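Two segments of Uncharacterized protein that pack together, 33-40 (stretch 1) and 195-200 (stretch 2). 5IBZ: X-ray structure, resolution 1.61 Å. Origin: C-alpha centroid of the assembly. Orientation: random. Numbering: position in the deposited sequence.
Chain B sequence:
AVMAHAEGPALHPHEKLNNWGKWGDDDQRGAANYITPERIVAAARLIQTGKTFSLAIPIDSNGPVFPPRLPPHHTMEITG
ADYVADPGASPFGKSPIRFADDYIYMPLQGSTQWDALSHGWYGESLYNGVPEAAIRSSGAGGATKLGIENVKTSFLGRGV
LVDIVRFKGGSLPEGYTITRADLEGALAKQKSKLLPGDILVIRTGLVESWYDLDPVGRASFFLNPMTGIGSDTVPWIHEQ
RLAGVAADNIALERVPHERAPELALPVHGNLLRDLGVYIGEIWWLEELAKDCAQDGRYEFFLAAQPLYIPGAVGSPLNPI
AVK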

# COMPACT_ATOMS: atom_id res chain seq x y z
N ASN B 33 -29.86 7.76 -12.32
CA ASN B 33 -30.62 8.37 -13.41
C ASN B 33 -31.79 9.25 -12.95
O ASN B 33 -32.35 10.02 -13.75
CB ASN B 33 -31.12 7.29 -14.35
CG ASN B 33 -29.98 6.60 -15.09
OD1 ASN B 33 -29.07 7.25 -15.62
ND2 ASN B 33 -30.01 5.28 -15.11
N TYR B 34 -32.17 9.16 -11.68
CA TYR B 34 -33.17 10.05 -11.11
C TYR B 34 -32.61 11.47 -10.92
O TYR B 34 -33.38 12.41 -10.79
CB TYR B 34 -33.67 9.55 -9.77
CG TYR B 34 -34.56 8.32 -9.78
CD1 TYR B 34 -35.64 8.20 -10.63
CD2 TYR B 34 -34.33 7.29 -8.87
CE1 TYR B 34 -36.43 7.09 -10.59
CE2 TYR B 34 -35.12 6.18 -8.82
CZ TYR B 34 -36.18 6.07 -9.67
OH TYR B 34 -36.98 4.95 -9.60
N ILE B 35 -31.28 11.64 -10.88
CA ILE B 35 -30.71 12.97 -10.78
C ILE B 35 -30.56 13.54 -12.19
O ILE B 35 -29.71 13.12 -12.98
CB ILE B 35 -29.36 12.98 -10.04
CG1 ILE B 35 -29.50 12.30 -8.68
CG2 ILE B 35 -28.89 14.42 -9.93
CD1 ILE B 35 -28.19 12.20 -7.85
N THR B 36 -31.40 14.53 -12.48
CA THR B 36 -31.52 15.12 -13.80
C THR B 36 -31.02 16.55 -13.74
O THR B 36 -30.93 17.13 -12.66
CB THR B 36 -32.97 15.14 -14.26
OG1 THR B 36 -33.72 15.98 -13.39
CG2 THR B 36 -33.56 13.73 -14.26
N PRO B 37 -30.71 17.14 -14.90
CA PRO B 37 -30.30 18.55 -14.88
C PRO B 37 -31.31 19.45 -14.17
O PRO B 37 -30.92 20.31 -13.38
CB PRO B 37 -30.18 18.90 -16.37
CG PRO B 37 -29.80 17.60 -16.99
CD PRO B 37 -30.57 16.54 -16.24
N GLU B 38 -32.61 19.27 -14.40
CA GLU B 38 -33.59 20.11 -13.71
C GLU B 38 -33.56 19.92 -12.19
O GLU B 38 -33.71 20.88 -11.44
CB GLU B 38 -35.00 19.84 -14.23
CG GLU B 38 -35.95 21.04 -13.99
CD GLU B 38 -35.56 22.29 -14.80
OE1 GLU B 38 -35.58 22.23 -16.04
OE2 GLU B 38 -35.23 23.34 -14.21
N ARG B 39 -33.31 18.70 -11.72
CA ARG B 39 -33.23 18.48 -10.29
C ARG B 39 -31.98 19.11 -9.68
O ARG B 39 -32.03 19.55 -8.54
CB ARG B 39 -33.33 16.99 -10.00
CG ARG B 39 -34.76 16.56 -10.30
CD ARG B 39 -34.98 15.08 -10.42
NE ARG B 39 -36.40 14.85 -10.70
CZ ARG B 39 -36.89 13.71 -11.18
NH1 ARG B 39 -36.08 12.69 -11.42
NH2 ARG B 39 -38.19 13.59 -11.42
N ILE B 40 -30.89 19.15 -10.44
CA ILE B 40 -29.67 19.85 -10.00
C ILE B 40 -29.90 21.37 -9.93
O ILE B 40 -29.48 22.01 -8.98
CB ILE B 40 -28.50 19.52 -10.93
CG1 ILE B 40 -28.17 18.04 -10.81
CG2 ILE B 40 -27.28 20.37 -10.57
CD1 ILE B 40 -27.19 17.54 -11.87
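Stretch 2, residues 195-200: LPGDIL

The most striking feature of this contact is that it is centred on a residue without a side chain: G197 has the largest covered area of any residue in the two stretches, and no direct hydrogen bond joins them. The CA of G197 lies 4.4 Å from the CA of Y34, the closest CA pair across the stretches, and 3.5 Å from the carbonyl O of Y34. A CB built at ideal geometry on G197 would point toward stretch 1 and come within 2.8 Å of Y34 O, a clash, and within 3.1 Å of R39 CD. Independently of the neighbour, the backbone angles of G197 (phi 91°, psi -12°) would jam a CB against the carbonyl O of P196, so both the local fold and the packing call for glycine.

These angles belong to a type II beta turn that runs from L195 to D198, with P196 (-54/139) and G197 at its two central positions. The turn is closed by a backbone hydrogen bond from D198 N to L195 O (3.1 Å) and reinforced by the D198 side chain, whose OD2 accepts from L195 N at 2.8 Å. After the turn the chain extends, entering a strand at I199 and L200.

Stretch 1 receives the turn where a 3-10 segment ending at Y34 gives way, through I35 and T36, to a helix starting at P37. T36 caps this helix, its OG1 accepting from R39 N at 3.2 Å. From the first turn of the helix the R39 side chain reaches back, and its NH1 donates to Y34 O at 2.8 Å with a nearly straight angle of 163°. The same carbonyl oxygen that abuts G197 thus also anchors the arginine.

So held, R39 lies against P196. Its CD is 3.4 Å from P196 O, which sits over one face of the guanidinium, while NH2 approaches P196 CB at 3.6 Å. Although R39 NE is just 3.5 Å from P196 O, the angle is too poor for a hydrogen bond. Water 1 supplies a link instead: it donates to P196 O at 3.1 Å and accepts a weak bond from R39 NE at 3.0 Å.

Beyond the glycine, I35 continues the contact. Its CG1 packs 3.5 Å from G197 O, and its CD1 meets the CD1 of I199 at 4.2 Å, an apolar contact as stretch 2 enters the strand. Along stretch 2, P196 thus lies against R39, G197 against Y34 and I35, and, past D198, which makes no contact, I199 against I35; the two stretches bury 245 Å² in all, both sides summed.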

# COMPACT_ATOMS: atom_id res chain seq x y z
N LEU B 195 -38.21 14.61 -2.70
CA LEU B 195 -38.49 14.67 -4.12
C LEU B 195 -37.70 13.62 -4.87
O LEU B 195 -36.61 13.23 -4.44
CB LEU B 195 -38.14 16.04 -4.70
CG LEU B 195 -38.98 17.22 -4.21
CD1 LEU B 195 -38.32 18.50 -4.68
CD2 LEU B 195 -40.41 17.14 -4.69
N PRO B 196 -38.20 13.21 -6.04
CA PRO B 196 -37.42 12.29 -6.87
C PRO B 196 -36.01 12.82 -7.14
O PRO B 196 -35.82 14.03 -7.35
CB PRO B 196 -38.26 12.20 -8.15
CG PRO B 196 -39.63 12.46 -7.71
CD PRO B 196 -39.53 13.47 -6.62
N GLY B 197 -35.03 11.92 -7.10
CA GLY B 197 -33.64 12.26 -7.29
C GLY B 197 -32.88 12.59 -6.00
O GLY B 197 -31.66 12.69 -6.01
N ASP B 198 -33.60 12.79 -4.89
CA ASP B 198 -32.94 13.17 -3.65
C ASP B 198 -31.96 12.10 -3.20
O ASP B 198 -32.14 10.91 -3.44
CB ASP B 198 -33.94 13.41 -2.52
CG ASP B 198 -34.68 14.72 -2.63
OD1 ASP B 198 -34.36 15.56 -3.51
OD2 ASP B 198 -35.62 14.91 -1.80
N ILE B 199 -30.90 12.56 -2.54
CA ILE B 199 -30.05 11.71 -1.75
C ILE B 199 -30.48 11.86 -0.30
O ILE B 199 -30.46 12.97 0.24
CB ILE B 199 -28.59 12.10 -1.93
CG1 ILE B 199 -28.15 11.78 -3.37
CG2 ILE B 199 -27.69 11.36 -0.95
CD1 ILE B 199 -26.96 12.55 -3.83
N LEU B 200 -30.89 10.77 0.33
CA LEU B 200 -31.32 10.76 1.71
C LEU B 200 -30.15 10.48 2.63
O LEU B 200 -29.42 9.52 2.44
CB LEU B 200 -32.41 9.72 1.90
CG LEU B 200 -33.02 9.69 3.30
CD1 LEU B 200 -33.87 10.93 3.57
CD2 LEU B 200 -33.87 8.44 3.45
O HOH W 1 -37.72 16.29 -8.36